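Local atomic coordinates of enoyl-acyl carrier protein reductase (Uncultured bacterium, PDB entry 6KIA), a protein that probably reduces enoyl-acyl carrier protein in fatty acid synthesis with NADH, as a soil-metagenome enzyme of a novel type linked to triclosan resistance. Residues 328-333 against 337-342; 302-307 against 344-349; 245-250 against 313-318; 319-324 against 431-436. All coordinates share one frame; numbering follows the deposited sequence.

Contact 1: 328-333 against 337-342; sequences ACREVL and HTLESL
Arg330 lies across Leu339 and then closes on Glu340. Its CB sets out along the gap between the segments rather than straight into it. CG, placed anti to the carbonyl carbon (chi1 -66°), settles 3.9 Å from Leu339 CB and at a similar distance from Leu339 CD2, the two side chains crossing at about a right angle. From CG to NE the arm is extended, which carries the guanidinium past the leucine to the carboxylate beyond. There NH1 and NH2 each take one oxygen in an end-on, two-pronged salt bridge: Arg330 NH1 donates to Glu340 OE1 at 2.8 Å, and Arg330 NH2 to Glu340 OE2 at 2.8 Å. Both oxygens are met on their syn sides, and the guanidinium and carboxylate planes are 25° apart. Glu340 reaches this position through a bend at chi2 (76°). A water receives a second bond from Arg330 NH1 (3.0 Å) and another from Leu339 N, tying the guanidinium to the first turn of the helix; that helix is capped by Thr338, whose OG1 accepts from Ser341 N. Leu333 points its CB toward the other segment, with CD1 3.8 Å from Leu339 CA and CD2 4.2 Å from Leu342 CD1, while Cys329 CB touches Leu339 CD2 at 4.0 Å. The contact thus closes the short connection between the C-terminal end of helix 320-331 and the start of helix 339-351. Leu310 of helix 309-315 meets Cys329 and Leu339, and helix 394-413 packs on Cys329 through Val394 and Val397.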
loop_
_atom_site.group_PDB
_atom_site.type_symbol
_atom_site.label_atom_id
_atom_site.label_comp_id
_atom_site.label_asym_id
_atom_site.label_seq_id
_atom_site.Cartn_x
_atom_site.Cartn_y
_atom_site.Cartn_z
ATOM N N ALA A 328 12.551 9.831 21.413
ATOM C CA ALA A 328 11.114 9.617 21.333
ATOM C C ALA A 328 10.736 8.135 21.405
ATOM O O ALA A 328 9.726 7.791 22.009
ATOM C CB ALA A 328 10.585 10.216 20.075
ATOM N N CYS A 329 11.516 7.284 20.745
ATOM C CA CYS A 329 11.228 5.852 20.768
ATOM C C CYS A 329 11.594 5.236 22.117
ATOM O O CYS A 329 10.911 4.327 22.588
ATOM C CB CYS A 329 11.963 5.128 19.641
ATOM S SG CYS A 329 11.289 5.601 18.012
ATOM N N ARG A 330 12.652 5.747 22.743
ATOM C CA ARG A 330 13.036 5.295 24.075
ATOM C C ARG A 330 11.900 5.544 25.057
ATOM O O ARG A 330 11.613 4.706 25.925
ATOM C CB ARG A 330 14.297 6.029 24.568
ATOM C CG ARG A 330 15.560 5.743 23.811
ATOM C CD ARG A 330 16.734 6.439 24.492
ATOM N NE ARG A 330 17.933 6.411 23.671
ATOM C CZ ARG A 330 18.748 5.365 23.594
ATOM N NH1 ARG A 330 18.495 4.264 24.302
ATOM N NH2 ARG A 330 19.830 5.430 22.831
ATOM N N GLU A 331 11.273 6.715 24.939
ATOM C CA GLU A 331 10.263 7.114 25.910
ATOM C C GLU A 331 9.004 6.237 25.952
ATOM O O GLU A 331 8.341 6.197 26.977
ATOM C CB GLU A 331 9.865 8.569 25.663
ATOM C CG GLU A 331 10.856 9.561 26.260
ATOM C CD GLU A 331 10.584 10.995 25.851
ATOM O OE1 GLU A 331 9.777 11.206 24.922
ATOM O OE2 GLU A 331 11.182 11.910 26.458
ATOM N N VAL A 332 8.676 5.502 24.889
ATOM C CA VAL A 332 7.472 4.678 24.938
ATOM C C VAL A 332 7.747 3.252 25.470
ATOM O O VAL A 332 6.818 2.477 25.674
ATOM C CB VAL A 332 6.775 4.574 23.556
ATOM C CG1 VAL A 332 6.294 5.949 23.112
ATOM C CG2 VAL A 332 7.687 3.944 22.512
ATOM N N LEU A 333 9.013 2.931 25.734
ATOM C CA LEU A 333 9.361 1.623 26.299
ATOM C C LEU A 333 9.325 1.659 27.835
ATOM O O LEU A 333 9.660 2.679 28.450
ATOM C CB LEU A 333 10.742 1.177 25.805
ATOM C CG LEU A 333 10.877 1.009 24.284
ATOM C CD1 LEU A 333 12.302 0.624 23.894
ATOM C CD2 LEU A 333 9.879 -0.055 23.816
ATOM N N HIS A 337 13.648 -1.530 29.979
ATOM C CA HIS A 337 13.859 -2.013 28.630
ATOM C C HIS A 337 14.544 -0.931 27.826
ATOM O O HIS A 337 14.083 0.211 27.817
ATOM C CB HIS A 337 12.540 -2.410 27.951
ATOM C CG HIS A 337 11.929 -3.661 28.495
ATOM N ND1 HIS A 337 10.794 -3.658 29.277
ATOM C CD2 HIS A 337 12.316 -4.955 28.393
ATOM C CE1 HIS A 337 10.493 -4.899 29.612
ATOM N NE2 HIS A 337 11.402 -5.705 29.090
ATOM N N THR A 338 15.619 -1.279 27.130
ATOM C CA THR A 338 16.330 -0.263 26.361
ATOM C C THR A 338 16.016 -0.366 24.890
ATOM O O THR A 338 15.688 -1.443 24.373
ATOM C CB THR A 338 17.847 -0.359 26.521
ATOM O OG1 THR A 338 18.298 -1.602 25.985
ATOM C CG2 THR A 338 18.256 -0.273 27.980
ATOM N N LEU A 339 16.112 0.768 24.208
ATOM C CA LEU A 339 15.925 0.751 22.774
ATOM C C LEU A 339 17.001 -0.104 22.118
ATOM O O LEU A 339 16.713 -0.823 21.153
ATOM C CB LEU A 339 15.930 2.176 22.211
ATOM C CG LEU A 339 15.610 2.332 20.721
ATOM C CD1 LEU A 339 14.239 1.752 20.320
ATOM C CD2 LEU A 339 15.705 3.806 20.334
ATOM N N GLU A 340 18.247 0.016 22.600
ATOM C CA GLU A 340 19.334 -0.861 22.155
ATOM C C GLU A 340 18.965 -2.343 22.150
ATOM O O GLU A 340 19.307 -3.028 21.189
ATOM C CB GLU A 340 20.630 -0.641 22.955
ATOM C CG GLU A 340 21.352 0.678 22.664
ATOM C CD GLU A 340 20.718 1.895 23.303
ATOM O OE1 GLU A 340 19.790 1.749 24.124
ATOM O OE2 GLU A 340 21.169 3.025 22.982
ATOM N N SER A 341 18.391 -2.849 23.247
ATOM C CA SER A 341 17.965 -4.256 23.326
ATOM C C SER A 341 16.966 -4.612 22.235
ATOM O O SER A 341 17.035 -5.710 21.640
ATOM C CB SER A 341 17.354 -4.573 24.693
ATOM O OG SER A 341 18.365 -4.597 25.679
ATOM N N LEU A 342 16.024 -3.695 22.008
ATOM C CA LEU A 342 15.015 -3.891 20.964
ATOM C C LEU A 342 15.727 -4.065 19.618
ATOM O O LEU A 342 15.508 -5.041 18.873
ATOM C CB LEU A 342 14.048 -2.698 20.924
ATOM C CG LEU A 342 12.784 -2.810 20.042
ATOM C CD1 LEU A 342 11.713 -1.808 20.501
ATOM C CD2 LEU A 342 13.076 -2.618 18.572
HETATM O O HOH W 1 16.440 3.070 26.118
HETATM O O HOH W 2 13.993 2.778 26.473
#

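Contact 2: 302-307 against 344-349; sequences VELSLF and QKIDDY
Leu304 and Tyr349 meet at about a right angle, with one methyl of the leucine laid over a face of the phenol ring. Leu304 CD1 stands 3.9 Å from the Tyr349 ring centroid and 28° off the ring normal, a CH-pi contact displaced toward the hydroxyl end: its nearest ring atom is Tyr349 CZ, 3.5 Å from Leu304 CD1. The ring comes to lie there because Tyr349 CG is anti to the backbone N (chi1 179°), so that the side chain extends from helix 339-351 toward the 302-307 segment. The other branch of the fork, Leu304 CD2, touches Ile346 CD1 at 3.8 Å. Ile346, one turn earlier on the helix, serves both partners with that one methyl, since Ile346 CD1 also reaches Phe307 CD2 at 3.6 Å; isoleucine and phenylalanine likewise cross at roughly a right angle, and CG1 of Ile346 follows along the ring toward Phe307 CB. Ile346 CG2 faces Leu304 O at 3.9 Å. Helix 370-385 completes the setting, with Ile383 packing on both Phe307 and Ile346, and Met376 and Thr379 on Tyr349. The short 3-10 turn in the loop leading to helix 309-315 is in this way packed against one side of helix 339-351. No hydrogen bond passes between the two segments, and all four touching residues are buried. Cohesion between the segments probably comes from dispersion, the CH-pi contact and the burial of apolar surface.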
loop_
_atom_site.group_PDB
_atom_site.type_symbol
_atom_site.label_atom_id
_atom_site.label_comp_id
_atom_site.label_asym_id
_atom_site.label_seq_id
_atom_site.Cartn_x
_atom_site.Cartn_y
_atom_site.Cartn_z
ATOM N N VAL A 302 4.982 -7.739 10.181
ATOM C CA VAL A 302 5.386 -6.848 9.098
ATOM C C VAL A 302 6.247 -5.699 9.652
ATOM O O VAL A 302 7.236 -5.252 9.025
ATOM C CB VAL A 302 4.142 -6.311 8.314
ATOM C CG1 VAL A 302 3.304 -5.336 9.147
ATOM C CG2 VAL A 302 4.573 -5.679 6.958
ATOM N N GLU A 303 5.897 -5.264 10.854
ATOM C CA GLU A 303 6.540 -4.107 11.463
ATOM C C GLU A 303 7.981 -4.411 11.924
ATOM O O GLU A 303 8.764 -3.490 12.196
ATOM C CB GLU A 303 5.697 -3.614 12.654
ATOM C CG GLU A 303 5.920 -4.420 13.942
ATOM C CD GLU A 303 5.260 -5.783 13.986
ATOM O OE1 GLU A 303 4.467 -6.131 13.084
ATOM O OE2 GLU A 303 5.616 -6.549 14.916
ATOM N N LEU A 304 8.343 -5.695 12.013
ATOM C CA LEU A 304 9.700 -6.049 12.395
ATOM C C LEU A 304 10.682 -5.459 11.411
ATOM O O LEU A 304 11.824 -5.115 11.798
ATOM C CB LEU A 304 9.873 -7.575 12.464
ATOM C CG LEU A 304 9.029 -8.257 13.531
ATOM C CD1 LEU A 304 9.321 -9.741 13.470
ATOM C CD2 LEU A 304 9.347 -7.714 14.932
ATOM N N SER A 305 10.233 -5.294 10.162
ATOM C CA SER A 305 11.126 -4.757 9.132
ATOM C C SER A 305 11.442 -3.278 9.328
ATOM O O SER A 305 12.438 -2.790 8.817
ATOM C CB SER A 305 10.519 -4.965 7.748
ATOM O OG SER A 305 10.364 -6.357 7.464
ATOM N N LEU A 306 10.623 -2.588 10.109
ATOM C CA LEU A 306 10.692 -1.133 10.192
ATOM C C LEU A 306 11.698 -0.614 11.231
ATOM O O LEU A 306 12.299 0.446 11.039
ATOM C CB LEU A 306 9.285 -0.591 10.493
ATOM C CG LEU A 306 9.075 0.913 10.672
ATOM C CD1 LEU A 306 9.440 1.677 9.396
ATOM C CD2 LEU A 306 7.607 1.122 11.030
ATOM N N PHE A 307 11.914 -1.361 12.313
ATOM C CA PHE A 307 12.788 -0.854 13.392
ATOM C C PHE A 307 14.197 -0.399 12.969
ATOM O O PHE A 307 14.691 0.625 13.476
ATOM C CB PHE A 307 12.901 -1.907 14.500
ATOM C CG PHE A 307 11.597 -2.205 15.179
ATOM C CD1 PHE A 307 11.020 -1.283 16.037
ATOM C CD2 PHE A 307 10.952 -3.412 14.964
ATOM C CE1 PHE A 307 9.802 -1.558 16.672
ATOM C CE2 PHE A 307 9.748 -3.709 15.602
ATOM C CZ PHE A 307 9.171 -2.797 16.458
ATOM N N GLN A 344 18.777 -4.787 18.956
ATOM C CA GLN A 344 19.641 -5.958 18.910
ATOM C C GLN A 344 18.808 -7.214 18.671
ATOM O O GLN A 344 19.226 -8.139 17.967
ATOM C CB GLN A 344 20.451 -6.065 20.211
ATOM C CG GLN A 344 21.452 -7.221 20.206
ATOM C CD GLN A 344 22.501 -7.057 19.112
ATOM O OE1 GLN A 344 23.160 -6.016 19.023
ATOM N NE2 GLN A 344 22.639 -8.067 18.258
ATOM N N LYS A 345 17.592 -7.238 19.195
ATOM C CA LYS A 345 16.748 -8.386 18.974
ATOM C C LYS A 345 16.328 -8.458 17.500
ATOM O O LYS A 345 16.211 -9.553 16.908
ATOM C CB LYS A 345 15.527 -8.303 19.898
ATOM C CG LYS A 345 14.468 -9.354 19.676
ATOM C CD LYS A 345 13.430 -9.261 20.788
ATOM C CE LYS A 345 14.066 -9.489 22.168
ATOM N NZ LYS A 345 14.543 -10.879 22.444
ATOM N N ILE A 346 16.161 -7.288 16.880
ATOM C CA ILE A 346 15.913 -7.272 15.438
ATOM C C ILE A 346 17.158 -7.666 14.612
ATOM O O ILE A 346 17.064 -8.413 13.623
ATOM C CB ILE A 346 15.409 -5.891 14.983
ATOM C CG1 ILE A 346 14.096 -5.557 15.694
ATOM C CG2 ILE A 346 15.255 -5.859 13.428
ATOM C CD1 ILE A 346 12.908 -6.400 15.220
ATOM N N ASP A 347 18.342 -7.235 15.030
ATOM C CA ASP A 347 19.537 -7.658 14.300
ATOM C C ASP A 347 19.716 -9.191 14.404
ATOM O O ASP A 347 20.027 -9.863 13.413
ATOM C CB ASP A 347 20.789 -6.937 14.817
ATOM C CG ASP A 347 20.806 -5.449 14.448
ATOM O OD1 ASP A 347 20.207 -5.066 13.412
ATOM O OD2 ASP A 347 21.441 -4.665 15.182
ATOM N N ASP A 348 19.485 -9.727 15.592
ATOM C CA ASP A 348 19.540 -11.167 15.818
ATOM C C ASP A 348 18.528 -11.891 14.927
ATOM O O ASP A 348 18.810 -12.965 14.381
ATOM C CB ASP A 348 19.283 -11.490 17.294
ATOM C CG ASP A 348 20.473 -11.149 18.194
ATOM O OD1 ASP A 348 21.581 -10.911 17.673
ATOM O OD2 ASP A 348 20.279 -11.081 19.431
ATOM N N TYR A 349 17.333 -11.308 14.804
ATOM C CA TYR A 349 16.290 -11.847 13.931
ATOM C C TYR A 349 16.782 -11.948 12.483
ATOM O O TYR A 349 16.678 -12.998 11.857
ATOM C CB TYR A 349 15.047 -10.955 14.052
ATOM C CG TYR A 349 13.817 -11.294 13.221
ATOM C CD1 TYR A 349 12.941 -12.307 13.606
ATOM C CD2 TYR A 349 13.496 -10.539 12.093
ATOM C CE1 TYR A 349 11.799 -12.595 12.869
ATOM C CE2 TYR A 349 12.342 -10.805 11.354
ATOM C CZ TYR A 349 11.505 -11.842 11.739
ATOM O OH TYR A 349 10.371 -12.114 11.006
#

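Contact 3: 245-250 against 313-318; sequences EILIDD and LKKENG
Leu247 presses both of its methyls against the aliphatic part of Lys315, and here the packing is close. Lys315 CD stands 3.8 Å from Leu247 CD1 and equally 3.8 Å from Leu247 CD2, which also meets CE, so the two methyls line up along one side of the lysine chain. That chain is extended from CB to CE, with CG anti to the backbone N, and lays CD and CE alongside the leucine methyls before bending at the last torsion (chi4 69°). Leu247 belongs to the beta hairpin made by strands 244-248 and 251-255. Asp249 and Asp250 form its two-residue turn, both with left-handed backbone conformations, resembling type I'. Tyr252 of the returning strand touches Leu247 and Lys315 alike, and the lysine itself sits at the last turn of helix 309-315, where it also opens the inverse gamma turn centred on Glu316. Toward the exposed side the contact slackens. The bend brings the ammonium to the hairpin turn, where Lys315 NZ lies 3.4 Å from Asp250 OD1, a salt bridge whose hydrogen bond is weak. Lys315 NZ is also 3.7 Å from Asp250 O, too long to count as a bond, and solvent probably competes for the charges of both side chains.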
loop_
_atom_site.group_PDB
_atom_site.type_symbol
_atom_site.label_atom_id
_atom_site.label_comp_id
_atom_site.label_asym_id
_atom_site.label_seq_id
_atom_site.Cartn_x
_atom_site.Cartn_y
_atom_site.Cartn_z
ATOM N N GLU A 245 14.886 -2.625 1.273
ATOM C CA GLU A 245 16.251 -2.727 1.800
ATOM C C GLU A 245 16.348 -2.040 3.141
ATOM O O GLU A 245 15.999 -0.843 3.308
ATOM C CB GLU A 245 17.273 -2.112 0.842
ATOM C CG GLU A 245 17.341 -2.784 -0.511
ATOM C CD GLU A 245 18.373 -2.159 -1.435
ATOM O OE1 GLU A 245 18.259 -0.954 -1.704
ATOM O OE2 GLU A 245 19.293 -2.867 -1.895
ATOM N N ILE A 246 16.834 -2.794 4.114
ATOM C CA ILE A 246 16.997 -2.272 5.453
ATOM C C ILE A 246 18.398 -2.634 5.949
ATOM O O ILE A 246 19.004 -3.548 5.405
ATOM C CB ILE A 246 15.919 -2.830 6.401
ATOM C CG1 ILE A 246 16.188 -4.310 6.763
ATOM C CG2 ILE A 246 14.506 -2.612 5.829
ATOM C CD1 ILE A 246 15.122 -4.924 7.685
ATOM N N LEU A 247 18.878 -1.952 6.986
ATOM C CA LEU A 247 20.210 -2.221 7.531
ATOM C C LEU A 247 20.303 -3.588 8.217
ATOM O O LEU A 247 19.704 -3.814 9.264
ATOM C CB LEU A 247 20.584 -1.144 8.536
ATOM C CG LEU A 247 21.064 0.107 7.806
ATOM C CD1 LEU A 247 21.260 1.275 8.765
ATOM C CD2 LEU A 247 22.369 -0.174 7.085
ATOM N N ILE A 248 21.068 -4.478 7.595
ATOM C CA ILE A 248 21.429 -5.792 8.145
ATOM C C ILE A 248 22.960 -5.855 8.057
ATOM O O ILE A 248 23.539 -5.671 6.973
ATOM C CB ILE A 248 20.745 -6.948 7.364
ATOM C CG1 ILE A 248 19.220 -6.831 7.511
ATOM C CG2 ILE A 248 21.221 -8.315 7.893
ATOM C CD1 ILE A 248 18.386 -7.756 6.616
ATOM N N ASP A 249 23.611 -6.015 9.210
ATOM C CA ASP A 249 25.069 -6.060 9.267
ATOM C C ASP A 249 25.675 -4.780 8.660
ATOM O O ASP A 249 26.628 -4.837 7.883
ATOM C CB ASP A 249 25.570 -7.314 8.538
ATOM C CG ASP A 249 26.973 -7.719 8.946
ATOM O OD1 ASP A 249 27.428 -7.303 10.036
ATOM O OD2 ASP A 249 27.610 -8.474 8.179
ATOM N N ASP A 250 25.096 -3.635 9.019
ATOM C CA ASP A 250 25.537 -2.312 8.553
ATOM C C ASP A 250 25.565 -2.167 7.026
ATOM O O ASP A 250 26.290 -1.335 6.488
ATOM C CB ASP A 250 26.912 -1.964 9.143
ATOM C CG ASP A 250 27.176 -0.460 9.159
ATOM O OD1 ASP A 250 26.226 0.318 9.399
ATOM O OD2 ASP A 250 28.339 -0.059 8.933
ATOM N N LEU A 313 18.587 6.311 10.315
ATOM C CA LEU A 313 18.516 7.738 10.605
ATOM C C LEU A 313 19.883 8.203 11.085
ATOM O O LEU A 313 20.305 9.323 10.784
ATOM C CB LEU A 313 17.459 8.071 11.651
ATOM C CG LEU A 313 16.009 7.912 11.214
ATOM C CD1 LEU A 313 15.063 8.312 12.328
ATOM C CD2 LEU A 313 15.713 8.674 9.922
ATOM N N LYS A 314 20.590 7.336 11.809
ATOM C CA LYS A 314 21.902 7.726 12.310
ATOM C C LYS A 314 22.923 7.651 11.199
ATOM O O LYS A 314 23.797 8.524 11.075
ATOM C CB LYS A 314 22.322 6.805 13.478
ATOM C CG LYS A 314 21.608 7.095 14.775
ATOM C CD LYS A 314 22.433 6.594 15.956
ATOM C CE LYS A 314 22.075 7.310 17.241
ATOM N NZ LYS A 314 22.478 6.481 18.412
ATOM N N LYS A 315 22.783 6.648 10.349
ATOM C CA LYS A 315 23.792 6.369 9.343
ATOM C C LYS A 315 23.821 7.446 8.254
ATOM O O LYS A 315 24.884 7.827 7.744
ATOM C CB LYS A 315 23.514 5.007 8.719
ATOM C CG LYS A 315 24.490 4.569 7.655
ATOM C CD LYS A 315 24.109 3.183 7.132
ATOM C CE LYS A 315 25.094 2.679 6.095
ATOM N NZ LYS A 315 26.410 2.377 6.734
ATOM N N GLU A 316 22.646 7.973 7.929
ATOM C CA GLU A 316 22.545 8.888 6.806
ATOM C C GLU A 316 22.730 10.341 7.218
ATOM O O GLU A 316 21.867 11.183 6.987
ATOM C CB GLU A 316 21.199 8.672 6.110
ATOM C CG GLU A 316 21.066 7.271 5.569
ATOM C CD GLU A 316 22.158 6.880 4.585
ATOM O OE1 GLU A 316 22.669 7.755 3.852
ATOM O OE2 GLU A 316 22.499 5.677 4.533
ATOM N N ASN A 317 23.889 10.617 7.814
ATOM C CA ASN A 317 24.232 11.954 8.305
ATOM C C ASN A 317 23.216 12.439 9.342
ATOM O O ASN A 317 22.748 13.585 9.295
ATOM C CB ASN A 317 24.342 12.956 7.150
ATOM C CG ASN A 317 24.999 14.265 7.573
ATOM O OD1 ASN A 317 24.434 15.348 7.406
ATOM N ND2 ASN A 317 26.194 14.162 8.136
ATOM N N GLY A 318 22.841 11.549 10.259
ATOM C CA GLY A 318 21.926 11.929 11.319
ATOM C C GLY A 318 22.603 12.941 12.238
ATOM O O GLY A 318 23.809 12.874 12.470
#

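Contact 4: 319-324 against 431-436; sequences GAWAEA and KQLNLM
Trp321 swings its indole toward Leu433 and Asn434 because CG is anti to the backbone N (chi1 174°), while Asn434, with CG anti to the carbonyl carbon instead, brings its amide back to the rim of that indole. Asn434 OD1 lies near the ring plane, 3.5 Å from Trp321 CE3, and the amide is turned 80° against the ring. Leu433 makes the apolar half of the contact: its CB is 3.8 Å from Trp321 CZ3 and as close to CH2, and its backbone oxygen lies over one face of the indole. Trp321 also stacks with the His437 ring. Ala322 CB also touches Asn434 OD1, at 3.8 Å. The segments of helices 320-331 and 426-436 that carry these groups run at 112° to each other, their axes 9.8 Å apart. One water binds at the start of helix 320-331, accepting from Gly319 N (2.9 Å) and Ala322 N (3.1 Å) and donating to Asn434 OD1 (2.8 Å). The other end of the amide, ND2, donates to the carbonyls of Leu313 and Glu316. Asn434 therefore spends both ends of its amide on backbone polar groups, one directly and one through water. Holding the oxygen beside the C-H edge of the indole, which carries slight positive charge, is probably mildly favourable.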
loop_
_atom_site.group_PDB
_atom_site.type_symbol
_atom_site.label_atom_id
_atom_site.label_comp_id
_atom_site.label_asym_id
_atom_site.label_seq_id
_atom_site.Cartn_x
_atom_site.Cartn_y
_atom_site.Cartn_z
ATOM N N GLY A 319 21.822 13.871 12.767
ATOM C CA GLY A 319 22.321 14.837 13.731
ATOM C C GLY A 319 21.345 14.924 14.880
ATOM O O GLY A 319 20.816 13.897 15.307
ATOM N N ALA A 320 21.050 16.141 15.330
ATOM C CA ALA A 320 20.180 16.346 16.479
ATOM C C ALA A 320 18.754 15.808 16.302
ATOM O O ALA A 320 18.188 15.231 17.243
ATOM C CB ALA A 320 20.143 17.820 16.822
ATOM N N TRP A 321 18.149 15.993 15.126
ATOM C CA TRP A 321 16.769 15.540 14.967
ATOM C C TRP A 321 16.677 13.996 15.050
ATOM O O TRP A 321 15.752 13.441 15.682
ATOM C CB TRP A 321 16.157 16.069 13.641
ATOM C CG TRP A 321 14.768 15.505 13.383
ATOM C CD1 TRP A 321 13.601 15.946 13.911
ATOM C CD2 TRP A 321 14.446 14.365 12.576
ATOM N NE1 TRP A 321 12.556 15.150 13.488
ATOM C CE2 TRP A 321 13.053 14.178 12.662
ATOM C CE3 TRP A 321 15.205 13.491 11.783
ATOM C CZ2 TRP A 321 12.393 13.148 11.980
ATOM C CZ3 TRP A 321 14.552 12.457 11.135
ATOM C CH2 TRP A 321 13.161 12.297 11.236
ATOM N N ALA A 322 17.628 13.312 14.424
ATOM C CA ALA A 322 17.639 11.841 14.457
ATOM C C ALA A 322 17.789 11.360 15.897
ATOM O O ALA A 322 17.123 10.411 16.332
ATOM C CB ALA A 322 18.753 11.291 13.588
ATOM N N GLU A 323 18.641 12.049 16.641
ATOM C CA GLU A 323 18.864 11.732 18.037
ATOM C C GLU A 323 17.559 11.920 18.816
ATOM O O GLU A 323 17.212 11.113 19.683
ATOM C CB GLU A 323 20.000 12.610 18.593
ATOM C CG GLU A 323 20.578 12.134 19.924
ATOM C CD GLU A 323 21.812 12.931 20.320
ATOM O OE1 GLU A 323 22.923 12.632 19.819
ATOM O OE2 GLU A 323 21.643 13.880 21.103
ATOM N N ALA A 324 16.821 12.977 18.490
ATOM C CA ALA A 324 15.535 13.235 19.116
ATOM C C ALA A 324 14.514 12.124 18.801
ATOM O O ALA A 324 13.613 11.838 19.622
ATOM C CB ALA A 324 15.006 14.607 18.661
ATOM N N LYS A 431 17.798 9.662 4.351
ATOM C CA LYS A 431 18.427 10.859 3.754
ATOM C C LYS A 431 17.428 12.021 3.644
ATOM O O LYS A 431 17.719 13.153 4.073
ATOM C CB LYS A 431 18.982 10.560 2.360
ATOM C CG LYS A 431 20.202 9.663 2.315
ATOM C CD LYS A 431 20.711 9.513 0.894
ATOM C CE LYS A 431 22.028 8.762 0.855
ATOM N NZ LYS A 431 22.421 8.469 -0.547
ATOM N N GLN A 432 16.259 11.729 3.078
ATOM C CA GLN A 432 15.188 12.717 2.949
ATOM C C GLN A 432 14.775 13.282 4.335
ATOM O O GLN A 432 14.628 14.496 4.509
ATOM C CB GLN A 432 13.961 12.103 2.228
ATOM C CG GLN A 432 12.813 13.042 2.250
ATOM C CD GLN A 432 12.992 14.186 1.248
ATOM O OE1 GLN A 432 13.352 13.968 0.093
ATOM N NE2 GLN A 432 12.901 15.402 1.740
ATOM N N LEU A 433 14.612 12.419 5.335
ATOM C CA LEU A 433 14.129 12.897 6.628
ATOM C C LEU A 433 15.191 13.744 7.355
ATOM O O LEU A 433 14.873 14.763 7.969
ATOM C CB LEU A 433 13.750 11.707 7.516
ATOM C CG LEU A 433 12.453 10.976 7.142
ATOM C CD1 LEU A 433 12.381 9.611 7.815
ATOM C CD2 LEU A 433 11.282 11.873 7.552
ATOM N N ASN A 434 16.452 13.360 7.236
ATOM C CA ASN A 434 17.496 14.139 7.885
ATOM C C ASN A 434 17.635 15.482 7.192
ATOM O O ASN A 434 17.828 16.495 7.853
ATOM C CB ASN A 434 18.805 13.364 7.928
ATOM C CG ASN A 434 18.818 12.329 9.054
ATOM O OD1 ASN A 434 18.144 12.495 10.087
ATOM N ND2 ASN A 434 19.535 11.241 8.839
ATOM N N LEU A 435 17.448 15.491 5.869
ATOM C CA LEU A 435 17.587 16.734 5.113
ATOM C C LEU A 435 16.458 17.721 5.425
ATOM O O LEU A 435 16.720 18.903 5.661
ATOM C CB LEU A 435 17.628 16.419 3.617
ATOM C CG LEU A 435 17.796 17.571 2.629
ATOM C CD1 LEU A 435 19.222 18.087 2.716
ATOM C CD2 LEU A 435 17.490 17.025 1.249
ATOM N N MET A 436 15.219 17.228 5.473
ATOM C CA MET A 436 14.056 18.012 5.891
ATOM C C MET A 436 14.190 18.646 7.242
ATOM O O MET A 436 13.574 19.678 7.491
ATOM C CB MET A 436 12.779 17.154 5.929
ATOM C CG MET A 436 12.457 16.423 4.684
ATOM S SD MET A 436 11.141 15.257 5.035
ATOM C CE MET A 436 9.761 16.334 5.434
HETATM O O HOH W 3 19.055 14.377 11.913
#

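Contacts 1 and 2 share helix 339-351 and meet where Leu342 CD2 lies 3.5 Å from Phe307 CD1. Contact 2 meets contact 3 through Ser305 O and Ile246 CD1, 3.6 Å apart, and the amide of Asn434 joins contact 4 to the 313-318 segment of contact 3, the centres of these two contacts being about 12 Å apart. Contacts 1 and 4 use opposite ends of helix 320-331, with centres about 18 Å apart. The link to the cofactor runs through contact 2, where the Leu304 side chain is about 12 Å from the bound NADH, too far to touch it.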